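Local coordinates for protein Plm1 (Streptomyces sp. HK803, PDB 4HXY) that probably reduces the beta-keto group of a polyketide intermediate with NADPH, as the ketoreductase domain of the first module of phoslactomycin biosynthesis, at residues I216-R221 and E234-F239; N27-G32 and H75-H80; G303-D308 and A346-E351. All coordinates share one frame; numbering follows the deposited sequence.

Interaction 1 (I216-R221 and E234-F239); sequences ILLLSR and EGIRAF. With NDP (NADPH dihydro-nicotinamide-adenine-dinucleotide phosphate), chain C.
Apolar strand-to-helix packing joins Ile216 and Leu218 to Ile236 within a beta-alpha-beta unit of the Rossmann fold, in which strand 215-220 leads through helix 229-237 to strand 242-247. The two strand side chains, two residues apart and thus on the same face of the sheet, meet different branches of the one isoleucine. The Ile216 and Ile236 side chains cross obliquely, Ile216 CD1 being 3.9 Å from Ile236 CG2, whereas Leu218 CD1 and Ile236 CD1 meet tip to tip at 4.0 Å. In Ile236, CG1 lies anti to the carbonyl carbon (chi1 -66°) and CG2 anti to the backbone N, so that each branch has its own neighbour. Ala204 of helix 198-210 touches both Leu218 and Ile236, so that the two helices pack side by side over the strand.

The far end of the same strand forms part of the NADPH site. Leu219 CD2 lies 3.8 Å from C2A of the adenine, and Ser220 OG is hydrogen-bonded to Thr196 OG1 and Gly223 N. Just beyond the strand, Arg221 grips the 2'-phosphate that distinguishes NADPH from NADH. Arg221 N donates to NADPH O3X at 2.8 Å, and Arg221 NE donates to the same O3X at 2.7 Å in an almost straight bond (167°). A bend at chi3 (-56°) folds the guanidinium back over the adenine, with its edge turned to the phosphorus. The cation probably offsets the phosphate charge while its face rests on the base. Arg221 NH2 completes the grip on NADPH O2X at 2.8 Å, and Arg221 CZ lies 3.4 Å from NADPH N7A.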
loop_
_atom_site.group_PDB
_atom_site.type_symbol
_atom_site.label_atom_id
_atom_site.label_comp_id
_atom_site.label_asym_id
_atom_site.label_seq_id
_atom_site.Cartn_x
_atom_site.Cartn_y
_atom_site.Cartn_z
ATOM N N ILE A 216 -26.484 -6.852 -4.969
ATOM C CA ILE A 216 -25.153 -7.117 -4.438
ATOM C C ILE A 216 -24.481 -8.148 -5.337
ATOM O O ILE A 216 -25.007 -9.246 -5.533
ATOM C CB ILE A 216 -25.218 -7.595 -2.981
ATOM C CG1 ILE A 216 -25.868 -6.525 -2.114
ATOM C CG2 ILE A 216 -23.807 -7.917 -2.450
ATOM C CD1 ILE A 216 -26.267 -7.014 -0.737
ATOM N N LEU A 217 -23.361 -7.765 -5.933
ATOM C CA LEU A 217 -22.612 -8.637 -6.836
ATOM C C LEU A 217 -21.275 -9.000 -6.192
ATOM O O LEU A 217 -20.478 -8.115 -5.840
ATOM C CB LEU A 217 -22.375 -7.954 -8.169
ATOM C CG LEU A 217 -23.581 -7.628 -9.068
ATOM C CD1 LEU A 217 -23.077 -7.394 -10.468
ATOM C CD2 LEU A 217 -24.595 -8.753 -9.077
ATOM N N LEU A 218 -21.048 -10.305 -6.044
ATOM C CA LEU A 218 -19.827 -10.831 -5.444
ATOM C C LEU A 218 -18.968 -11.337 -6.590
ATOM O O LEU A 218 -19.372 -12.244 -7.333
ATOM C CB LEU A 218 -20.127 -11.961 -4.482
ATOM C CG LEU A 218 -21.138 -11.717 -3.372
ATOM C CD1 LEU A 218 -21.224 -12.979 -2.545
ATOM C CD2 LEU A 218 -20.791 -10.500 -2.490
ATOM N N LEU A 219 -17.812 -10.722 -6.777
ATOM C CA LEU A 219 -16.947 -11.045 -7.926
ATOM C C LEU A 219 -15.665 -11.729 -7.465
ATOM O O LEU A 219 -14.978 -11.249 -6.562
ATOM C CB LEU A 219 -16.605 -9.760 -8.684
ATOM C CG LEU A 219 -15.771 -9.875 -9.963
ATOM C CD1 LEU A 219 -16.091 -8.739 -10.929
ATOM C CD2 LEU A 219 -14.283 -9.857 -9.610
ATOM N N SER A 220 -15.338 -12.846 -8.110
ATOM C CA SER A 220 -14.107 -13.595 -7.807
ATOM C C SER A 220 -13.880 -14.513 -8.987
ATOM O O SER A 220 -14.768 -14.660 -9.819
ATOM C CB SER A 220 -14.218 -14.355 -6.511
ATOM O OG SER A 220 -15.158 -15.426 -6.589
ATOM N N ARG A 221 -12.695 -15.102 -9.110
ATOM C CA ARG A 221 -12.473 -16.016 -10.233
ATOM C C ARG A 221 -13.358 -17.256 -10.124
ATOM O O ARG A 221 -13.786 -17.801 -11.142
ATOM C CB ARG A 221 -11.018 -16.417 -10.330
ATOM C CG ARG A 221 -10.116 -15.267 -10.721
ATOM C CD ARG A 221 -8.661 -15.515 -10.385
ATOM N NE ARG A 221 -8.437 -15.818 -8.986
ATOM C CZ ARG A 221 -7.234 -16.085 -8.478
ATOM N NH1 ARG A 221 -6.161 -16.057 -9.264
ATOM N NH2 ARG A 221 -7.099 -16.395 -7.204
ATOM N N GLU A 234 -27.353 -17.403 -0.060
ATOM C CA GLU A 234 -28.645 -17.679 0.583
ATOM C C GLU A 234 -28.882 -16.703 1.732
ATOM O O GLU A 234 -29.946 -16.072 1.822
ATOM C CB GLU A 234 -28.693 -19.125 1.084
ATOM C CG GLU A 234 -30.059 -19.576 1.583
ATOM C CD GLU A 234 -30.154 -21.088 1.749
ATOM O OE1 GLU A 234 -29.093 -21.768 1.731
ATOM O OE2 GLU A 234 -31.297 -21.590 1.890
ATOM N N GLY A 235 -27.864 -16.539 2.569
ATOM C CA GLY A 235 -27.933 -15.625 3.702
ATOM C C GLY A 235 -28.148 -14.177 3.319
ATOM O O GLY A 235 -28.902 -13.471 3.979
ATOM N N ILE A 236 -27.480 -13.735 2.251
ATOM C CA ILE A 236 -27.668 -12.393 1.704
ATOM C C ILE A 236 -29.055 -12.219 1.082
ATOM O O ILE A 236 -29.693 -11.183 1.248
ATOM C CB ILE A 236 -26.641 -12.090 0.585
ATOM C CG1 ILE A 236 -25.223 -12.021 1.134
ATOM C CG2 ILE A 236 -26.974 -10.784 -0.105
ATOM C CD1 ILE A 236 -24.165 -11.941 0.019
ATOM N N ARG A 237 -29.515 -13.237 0.356
ATOM C CA ARG A 237 -30.796 -13.141 -0.359
ATOM C C ARG A 237 -32.015 -13.007 0.561
ATOM O O ARG A 237 -33.075 -12.539 0.134
ATOM C CB ARG A 237 -30.966 -14.320 -1.302
ATOM C CG ARG A 237 -30.179 -14.144 -2.585
ATOM C CD ARG A 237 -30.140 -15.421 -3.376
ATOM N NE ARG A 237 -29.323 -15.264 -4.568
ATOM C CZ ARG A 237 -28.691 -16.246 -5.203
ATOM N NH1 ARG A 237 -28.766 -17.505 -4.773
ATOM N NH2 ARG A 237 -27.976 -15.970 -6.284
ATOM N N ALA A 238 -31.853 -13.380 1.821
ATOM C CA ALA A 238 -32.917 -13.192 2.819
ATOM C C ALA A 238 -33.309 -11.719 3.107
ATOM O O ALA A 238 -34.382 -11.471 3.654
ATOM C CB ALA A 238 -32.523 -13.877 4.099
ATOM N N PHE A 239 -32.458 -10.760 2.730
ATOM C CA PHE A 239 -32.572 -9.352 3.170
ATOM C C PHE A 239 -33.156 -8.317 2.176
ATOM O O PHE A 239 -33.325 -7.136 2.535
ATOM C CB PHE A 239 -31.186 -8.839 3.597
ATOM C CG PHE A 239 -30.706 -9.376 4.914
ATOM C CD1 PHE A 239 -31.082 -8.769 6.103
ATOM C CD2 PHE A 239 -29.853 -10.468 4.965
ATOM C CE1 PHE A 239 -30.627 -9.256 7.323
ATOM C CE2 PHE A 239 -29.392 -10.954 6.172
ATOM C CZ PHE A 239 -29.777 -10.341 7.359
HETATM P PA NDP C . -9.416 -14.184 0.852
HETATM O O1A NDP C . -10.412 -14.941 1.664
HETATM O O2A NDP C . -8.314 -14.948 0.181
HETATM O O5B NDP C . -10.186 -13.337 -0.261
HETATM C C5B NDP C . -9.501 -12.880 -1.409
HETATM C C4B NDP C . -10.458 -12.905 -2.565
HETATM O O4B NDP C . -9.834 -12.404 -3.729
HETATM C C3B NDP C . -10.922 -14.297 -2.921
HETATM O O3B NDP C . -12.358 -14.260 -3.035
HETATM C C2B NDP C . -10.288 -14.599 -4.260
HETATM O O2B NDP C . -11.189 -15.477 -4.903
HETATM C C1B NDP C . -10.209 -13.190 -4.840
HETATM N N9A NDP C . -9.291 -12.996 -5.956
HETATM C C8A NDP C . -7.933 -13.223 -5.995
HETATM N N7A NDP C . -7.477 -12.932 -7.232
HETATM C C5A NDP C . -8.535 -12.490 -7.987
HETATM C C6A NDP C . -8.662 -12.049 -9.294
HETATM N N6A NDP C . -7.655 -11.961 -10.157
HETATM N N1A NDP C . -9.922 -11.689 -9.740
HETATM C C2A NDP C . -11.021 -11.731 -8.891
HETATM N N3A NDP C . -10.910 -12.171 -7.597
HETATM C C4A NDP C . -9.671 -12.533 -7.169
HETATM O O3 NDP C . -8.698 -13.045 1.734
HETATM P PN NDP C . -9.351 -12.062 2.793
HETATM O O1N NDP C . -8.621 -12.271 4.064
HETATM O O2N NDP C . -10.827 -12.086 2.809
HETATM O O5D NDP C . -8.813 -10.631 2.327
HETATM C C5D NDP C . -9.464 -9.885 1.331
HETATM C C4D NDP C . -8.726 -8.567 1.165
HETATM O O4D NDP C . -8.503 -7.958 2.425
HETATM C C3D NDP C . -7.364 -8.753 0.539
HETATM O O3D NDP C . -7.191 -7.813 -0.478
HETATM C C2D NDP C . -6.379 -8.484 1.658
HETATM O O2D NDP C . -5.143 -7.974 1.202
HETATM C C1D NDP C . -7.161 -7.538 2.546
HETATM N N1N NDP C . -6.752 -7.641 3.953
HETATM C C2N NDP C . -7.073 -8.741 4.696
HETATM C C3N NDP C . -6.567 -8.942 5.982
HETATM C C7N NDP C . -6.977 -10.096 6.812
HETATM O O7N NDP C . -6.579 -10.056 8.129
HETATM N N7N NDP C . -7.643 -11.153 6.374
HETATM C C4N NDP C . -5.923 -7.771 6.673
HETATM C C5N NDP C . -5.630 -6.613 5.777
HETATM C C6N NDP C . -6.070 -6.582 4.474
HETATM P P2B NDP C . -10.808 -16.336 -6.198
HETATM O O1X NDP C . -12.002 -17.238 -6.412
HETATM O O2X NDP C . -9.525 -17.143 -5.958
HETATM O O3X NDP C . -10.560 -15.446 -7.345
#

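Interaction 2 (N27-G32 and H75-H80)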
loop_
_atom_site.group_PDB
_atom_site.type_symbol
_atom_site.label_atom_id
_atom_site.label_comp_id
_atom_site.label_asym_id
_atom_site.label_seq_id
_atom_site.Cartn_x
_atom_site.Cartn_y
_atom_site.Cartn_z
ATOM N N ASN A 27 32.912 6.250 -4.354
ATOM C CA ASN A 27 32.730 5.405 -5.511
ATOM C C ASN A 27 31.321 4.810 -5.434
ATOM O O ASN A 27 31.114 3.817 -4.746
ATOM C CB ASN A 27 33.787 4.304 -5.460
ATOM C CG ASN A 27 33.788 3.405 -6.677
ATOM O OD1 ASN A 27 33.267 3.746 -7.747
ATOM N ND2 ASN A 27 34.400 2.231 -6.521
ATOM N N TRP A 28 30.363 5.428 -6.126
ATOM C CA TRP A 28 28.964 5.017 -6.025
ATOM C C TRP A 28 28.512 4.223 -7.226
ATOM O O TRP A 28 28.966 4.458 -8.341
ATOM C CB TRP A 28 28.031 6.223 -5.777
ATOM C CG TRP A 28 28.067 6.682 -4.361
ATOM C CD1 TRP A 28 29.135 7.235 -3.703
ATOM C CD2 TRP A 28 26.993 6.638 -3.417
ATOM N NE1 TRP A 28 28.792 7.526 -2.403
ATOM C CE2 TRP A 28 27.483 7.162 -2.200
ATOM C CE3 TRP A 28 25.656 6.210 -3.481
ATOM C CZ2 TRP A 28 26.685 7.279 -1.069
ATOM C CZ3 TRP A 28 24.883 6.308 -2.358
ATOM C CH2 TRP A 28 25.397 6.837 -1.163
ATOM N N LEU A 29 27.585 3.307 -6.981
ATOM C CA LEU A 29 26.974 2.495 -8.015
ATOM C C LEU A 29 25.561 3.040 -8.263
ATOM O O LEU A 29 24.795 3.197 -7.342
ATOM C CB LEU A 29 26.890 1.044 -7.560
ATOM C CG LEU A 29 26.044 0.105 -8.414
ATOM C CD1 LEU A 29 26.689 -0.097 -9.768
ATOM C CD2 LEU A 29 25.879 -1.197 -7.698
ATOM N N LEU A 30 25.249 3.342 -9.513
ATOM C CA LEU A 30 23.960 3.912 -9.843
ATOM C C LEU A 30 23.180 2.873 -10.618
ATOM O O LEU A 30 23.658 2.371 -11.612
ATOM C CB LEU A 30 24.149 5.187 -10.672
ATOM C CG LEU A 30 24.363 6.500 -9.928
ATOM C CD1 LEU A 30 25.047 6.362 -8.602
ATOM C CD2 LEU A 30 24.990 7.549 -10.794
ATOM N N LEU A 31 21.976 2.570 -10.137
ATOM C CA LEU A 31 21.127 1.555 -10.739
ATOM C C LEU A 31 19.748 2.093 -11.093
ATOM O O LEU A 31 19.333 3.102 -10.585
ATOM C CB LEU A 31 20.955 0.354 -9.806
ATOM C CG LEU A 31 22.256 -0.311 -9.383
ATOM C CD1 LEU A 31 21.991 -1.354 -8.344
ATOM C CD2 LEU A 31 22.916 -0.917 -10.591
ATOM N N GLY A 32 19.081 1.398 -12.007
ATOM C CA GLY A 32 17.755 1.809 -12.447
ATOM C C GLY A 32 17.901 3.014 -13.344
ATOM O O GLY A 32 18.755 3.031 -14.241
ATOM N N HIS A 75 18.360 -7.344 -6.699
ATOM C CA HIS A 75 18.931 -8.577 -7.240
ATOM C C HIS A 75 20.344 -8.354 -7.782
ATOM O O HIS A 75 21.180 -9.268 -7.728
ATOM C CB HIS A 75 18.047 -9.169 -8.340
ATOM C CG HIS A 75 16.741 -9.697 -7.845
ATOM N ND1 HIS A 75 16.534 -10.092 -6.540
ATOM C CD2 HIS A 75 15.562 -9.879 -8.484
ATOM C CE1 HIS A 75 15.281 -10.492 -6.399
ATOM N NE2 HIS A 75 14.675 -10.384 -7.564
ATOM N N GLU A 76 20.604 -7.172 -8.324
ATOM C CA GLU A 76 21.938 -6.863 -8.840
ATOM C C GLU A 76 22.989 -6.831 -7.755
ATOM O O GLU A 76 24.114 -7.230 -7.981
ATOM C CB GLU A 76 21.994 -5.519 -9.544
ATOM C CG GLU A 76 21.345 -5.477 -10.871
ATOM C CD GLU A 76 22.086 -6.222 -11.967
ATOM O OE1 GLU A 76 23.282 -6.516 -11.848
ATOM O OE2 GLU A 76 21.432 -6.518 -12.962
ATOM N N VAL A 77 22.632 -6.285 -6.605
ATOM C CA VAL A 77 23.590 -6.165 -5.511
ATOM C C VAL A 77 23.598 -7.332 -4.532
ATOM O O VAL A 77 24.365 -7.338 -3.591
ATOM C CB VAL A 77 23.476 -4.819 -4.758
ATOM C CG1 VAL A 77 23.726 -3.674 -5.706
ATOM C CG2 VAL A 77 22.154 -4.679 -4.077
ATOM N N ALA A 78 22.721 -8.297 -4.750
ATOM C CA ALA A 78 22.659 -9.432 -3.861
ATOM C C ALA A 78 23.939 -10.216 -3.934
ATOM O O ALA A 78 24.436 -10.507 -5.010
ATOM C CB ALA A 78 21.506 -10.315 -4.267
ATOM N N GLY A 79 24.456 -10.594 -2.788
ATOM C CA GLY A 79 25.635 -11.422 -2.763
ATOM C C GLY A 79 26.928 -10.688 -3.017
ATOM O O GLY A 79 27.974 -11.310 -3.105
ATOM N N HIS A 80 26.859 -9.370 -3.123
ATOM C CA HIS A 80 28.050 -8.562 -3.305
ATOM C C HIS A 80 28.111 -7.505 -2.232
ATOM O O HIS A 80 27.100 -6.911 -1.915
ATOM C CB HIS A 80 28.058 -7.898 -4.672
ATOM C CG HIS A 80 27.937 -8.858 -5.805
ATOM N ND1 HIS A 80 28.892 -9.811 -6.076
ATOM C CD2 HIS A 80 26.978 -9.010 -6.744
ATOM C CE1 HIS A 80 28.522 -10.513 -7.128
ATOM N NE2 HIS A 80 27.366 -10.045 -7.554
#
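Val77, near the end of helix 67-77, packs against Leu29 and Leu31 of strand 28-32, and one methyl group carries the tight part of the contact. The strand lies beside strand 59-63 among the parallel strands of the amino-terminal half, consistent with the structural subdomain of modular ketoreductases. Val77 CG1 approaches Leu29 CD2 to 3.8 Å and Leu31 CD1 to 3.9 Å. The side chains of Leu29 and Val77 slide past each other in opposite directions, while Leu31 comes across Val77 at a slant. With CG anti to the backbone N in Leu29 (chi1 169°) but anti to the carbonyl carbon in Leu31 (chi1 -57°), the two leucines converge on the same methyl. Val60 of strand 59-63 touches both, extending the buried layer.

Toward solvent the packing is looser. Partly exposed Glu76 offers only its aliphatic base, Glu76 CB standing 4.3 Å from Leu31 CD1, and its carboxylate turns to a salt bridge with Arg53. A type II turn runs from Val77 to His80.

No hydrogen bond crosses between the segments. Their contact is therefore purely apolar; outside it Arg124 NH1 bonds to Val77 O, and the charge of Glu76 sits at the partly exposed edge, with Arg53.

Interaction 3 (G303-D308 and A346-E351)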
loop_
_atom_site.group_PDB
_atom_site.type_symbol
_atom_site.label_atom_id
_atom_site.label_comp_id
_atom_site.label_asym_id
_atom_site.label_seq_id
_atom_site.Cartn_x
_atom_site.Cartn_y
_atom_site.Cartn_z
ATOM N N GLY A 303 -6.330 -4.809 -10.866
ATOM C CA GLY A 303 -7.773 -4.778 -10.594
ATOM C C GLY A 303 -8.281 -3.404 -10.190
ATOM O O GLY A 303 -9.259 -2.899 -10.724
ATOM N N ALA A 304 -7.623 -2.779 -9.223
ATOM C CA ALA A 304 -8.049 -1.467 -8.770
ATOM C C ALA A 304 -7.953 -0.403 -9.855
ATOM O O ALA A 304 -8.853 0.450 -9.968
ATOM C CB ALA A 304 -7.255 -1.050 -7.545
ATOM N N LEU A 305 -6.869 -0.446 -10.638
ATOM C CA LEU A 305 -6.650 0.509 -11.708
ATOM C C LEU A 305 -7.712 0.328 -12.785
ATOM O O LEU A 305 -8.198 1.307 -13.348
ATOM C CB LEU A 305 -5.270 0.340 -12.327
ATOM C CG LEU A 305 -4.140 0.884 -11.447
ATOM C CD1 LEU A 305 -2.775 0.370 -11.936
ATOM C CD2 LEU A 305 -4.127 2.405 -11.306
ATOM N N LEU A 306 -8.053 -0.923 -13.068
ATOM C CA LEU A 306 -9.081 -1.202 -14.089
ATOM C C LEU A 306 -10.439 -0.709 -13.596
ATOM O O LEU A 306 -11.173 -0.041 -14.341
ATOM C CB LEU A 306 -9.130 -2.689 -14.403
ATOM C CG LEU A 306 -10.089 -3.148 -15.509
ATOM C CD1 LEU A 306 -9.813 -2.440 -16.831
ATOM C CD2 LEU A 306 -9.989 -4.656 -15.663
ATOM N N LEU A 307 -10.748 -0.964 -12.324
ATOM C CA LEU A 307 -12.009 -0.493 -11.744
ATOM C C LEU A 307 -12.108 1.026 -11.780
ATOM O O LEU A 307 -13.158 1.578 -12.072
ATOM C CB LEU A 307 -12.181 -0.970 -10.311
ATOM C CG LEU A 307 -12.479 -2.458 -10.130
ATOM C CD1 LEU A 307 -12.087 -2.916 -8.718
ATOM C CD2 LEU A 307 -13.946 -2.765 -10.425
ATOM N N ASP A 308 -11.022 1.700 -11.419
ATOM C CA ASP A 308 -10.980 3.150 -11.411
ATOM C C ASP A 308 -11.253 3.682 -12.820
ATOM O O ASP A 308 -12.022 4.633 -13.003
ATOM C CB ASP A 308 -9.609 3.632 -10.907
ATOM C CG ASP A 308 -9.415 5.135 -11.046
ATOM O OD1 ASP A 308 -10.136 5.926 -10.412
ATOM O OD2 ASP A 308 -8.520 5.525 -11.802
ATOM N N ALA A 346 -6.220 5.770 -4.078
ATOM C CA ALA A 346 -7.292 6.510 -3.428
ATOM C C ALA A 346 -6.982 8.003 -3.439
ATOM O O ALA A 346 -7.870 8.814 -3.701
ATOM C CB ALA A 346 -7.568 6.008 -2.017
ATOM N N ARG A 347 -5.736 8.372 -3.135
ATOM C CA ARG A 347 -5.338 9.791 -3.170
ATOM C C ARG A 347 -5.516 10.371 -4.575
ATOM O O ARG A 347 -6.010 11.489 -4.738
ATOM C CB ARG A 347 -3.889 9.968 -2.709
ATOM C CG ARG A 347 -3.684 9.711 -1.248
ATOM C CD ARG A 347 -2.329 10.183 -0.724
ATOM N NE ARG A 347 -1.230 9.330 -1.173
ATOM C CZ ARG A 347 -0.329 9.648 -2.103
ATOM N NH1 ARG A 347 -0.344 10.843 -2.714
ATOM N NH2 ARG A 347 0.614 8.759 -2.407
ATOM N N ARG A 348 -5.109 9.603 -5.568
ATOM C CA ARG A 348 -5.165 10.032 -6.962
ATOM C C ARG A 348 -6.606 10.292 -7.383
ATOM O O ARG A 348 -6.917 11.321 -8.004
ATOM C CB ARG A 348 -4.505 9.009 -7.884
ATOM C CG ARG A 348 -4.283 9.504 -9.292
ATOM C CD ARG A 348 -3.726 8.422 -10.182
ATOM N NE ARG A 348 -4.757 7.486 -10.635
ATOM C CZ ARG A 348 -4.544 6.473 -11.465
ATOM N NH1 ARG A 348 -3.327 6.219 -11.927
ATOM N NH2 ARG A 348 -5.559 5.713 -11.852
ATOM N N ARG A 349 -7.494 9.390 -6.990
ATOM C CA ARG A 349 -8.896 9.495 -7.383
ATOM C C ARG A 349 -9.546 10.717 -6.725
ATOM O O ARG A 349 -10.307 11.451 -7.368
ATOM C CB ARG A 349 -9.629 8.174 -7.030
ATOM C CG ARG A 349 -11.074 8.126 -7.439
ATOM C CD ARG A 349 -11.643 6.687 -7.355
ATOM N NE ARG A 349 -13.066 6.669 -7.665
ATOM C CZ ARG A 349 -13.600 6.358 -8.835
ATOM N NH1 ARG A 349 -12.834 5.986 -9.844
ATOM N NH2 ARG A 349 -14.920 6.407 -8.976
ATOM N N ARG A 350 -9.239 10.959 -5.448
ATOM C CA ARG A 350 -9.735 12.163 -4.769
ATOM C C ARG A 350 -9.226 13.461 -5.406
ATOM O O ARG A 350 -9.987 14.441 -5.475
ATOM C CB ARG A 350 -9.424 12.139 -3.286
ATOM C CG ARG A 350 -10.199 11.079 -2.542
ATOM C CD ARG A 350 -10.169 11.284 -1.031
ATOM N NE ARG A 350 -8.818 11.299 -0.480
ATOM C CZ ARG A 350 -8.150 10.222 -0.047
ATOM N NH1 ARG A 350 -8.701 9.006 -0.075
ATOM N NH2 ARG A 350 -6.915 10.352 0.429
ATOM N N GLU A 351 -8.001 13.447 -5.913
ATOM C CA GLU A 351 -7.406 14.605 -6.607
ATOM C C GLU A 351 -8.182 14.911 -7.887
ATOM O O GLU A 351 -8.240 16.067 -8.338
ATOM C CB GLU A 351 -5.915 14.352 -6.929
ATOM C CG GLU A 351 -5.060 14.397 -5.698
ATOM C CD GLU A 351 -3.603 13.946 -5.893
ATOM O OE1 GLU A 351 -3.231 13.335 -6.927
ATOM O OE2 GLU A 351 -2.819 14.202 -4.954
HETATM O O HOH W 1 -7.584 7.911 -10.260
#
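Asp308 bridges to Arg348 and Arg349, forming a salt-bridge network between two helices of the Rossmann-type ketoreductase fold, 290-310 and 333-351. The segments run nearly parallel with their axes 11.8 Å apart, a separation spanned by these long polar side chains.

Of the ionic bonds, the shorter is Arg349 NH1 to Asp308 OD1 at 2.8 Å. It reaches the oxygen on its anti side, 29° out of the carboxylate plane, and the two flat groups stand nearly perpendicular. Arg349 is extended from CG to NE and lies alongside the aspartate, with Arg349 CD also 3.5 Å from Asp308 OD1. Arg348 takes the other oxygen: Arg348 NH2 meets Asp308 OD2 at 3.0 Å from above the carboxylate plane, 39° out of it. A bend at chi3 (79°) turns this guanidinium edge back toward the carboxylate. A hydrogen-bonded water adds a second link, accepting from Arg348 NE at 2.9 Å and lying 3.0 Å from Asp308 OD2.

Van der Waals contact is limited to the Leu305 methyl on the Arg348 guanidinium: Leu305 CD2 comes within 3.6 Å of Arg348 NH2, the two side chains crossing at about a right angle. Leu345 touches both Leu305 and Asp308.

Further along, Arg349 NE and NH2 bond to the carbonyls of Arg355 and Leu311, and Arg349 makes a cation-pi contact with Phe317. An alanine replacing Asp308 would probably leave two neighbouring arginines without their shared counter-charge and free the Arg348 guanidinium to swing away. One carboxylate thus balances two cations, and two guanidinium groups beside it would be expected to hold Asp308 ionised.

Overall arrangement
Along the chain the contacts follow in series, interaction 2 first, then interaction 1, then interaction 3. Interactions 1 and 2 lie on opposite sides of the chain's centre, their own centres 50 Å apart. Interaction 2 belongs to the amino-terminal parallel strands, away from the cofactor. Interactions 1 and 3 both belong to the Rossmann-type ketoreductase domain, with centres 24 Å apart and nearest atoms about 6 Å apart. Helix 253-265 is touched by both, through Leu217 and Leu219 and through Leu306 and Leu307. Interaction 3, 33 Å from interaction 2 centre to centre, is nearest the middle. Of the three, interaction 1 alone touches NADPH; the side chain of Leu305 in interaction 3 is about 13 Å from it.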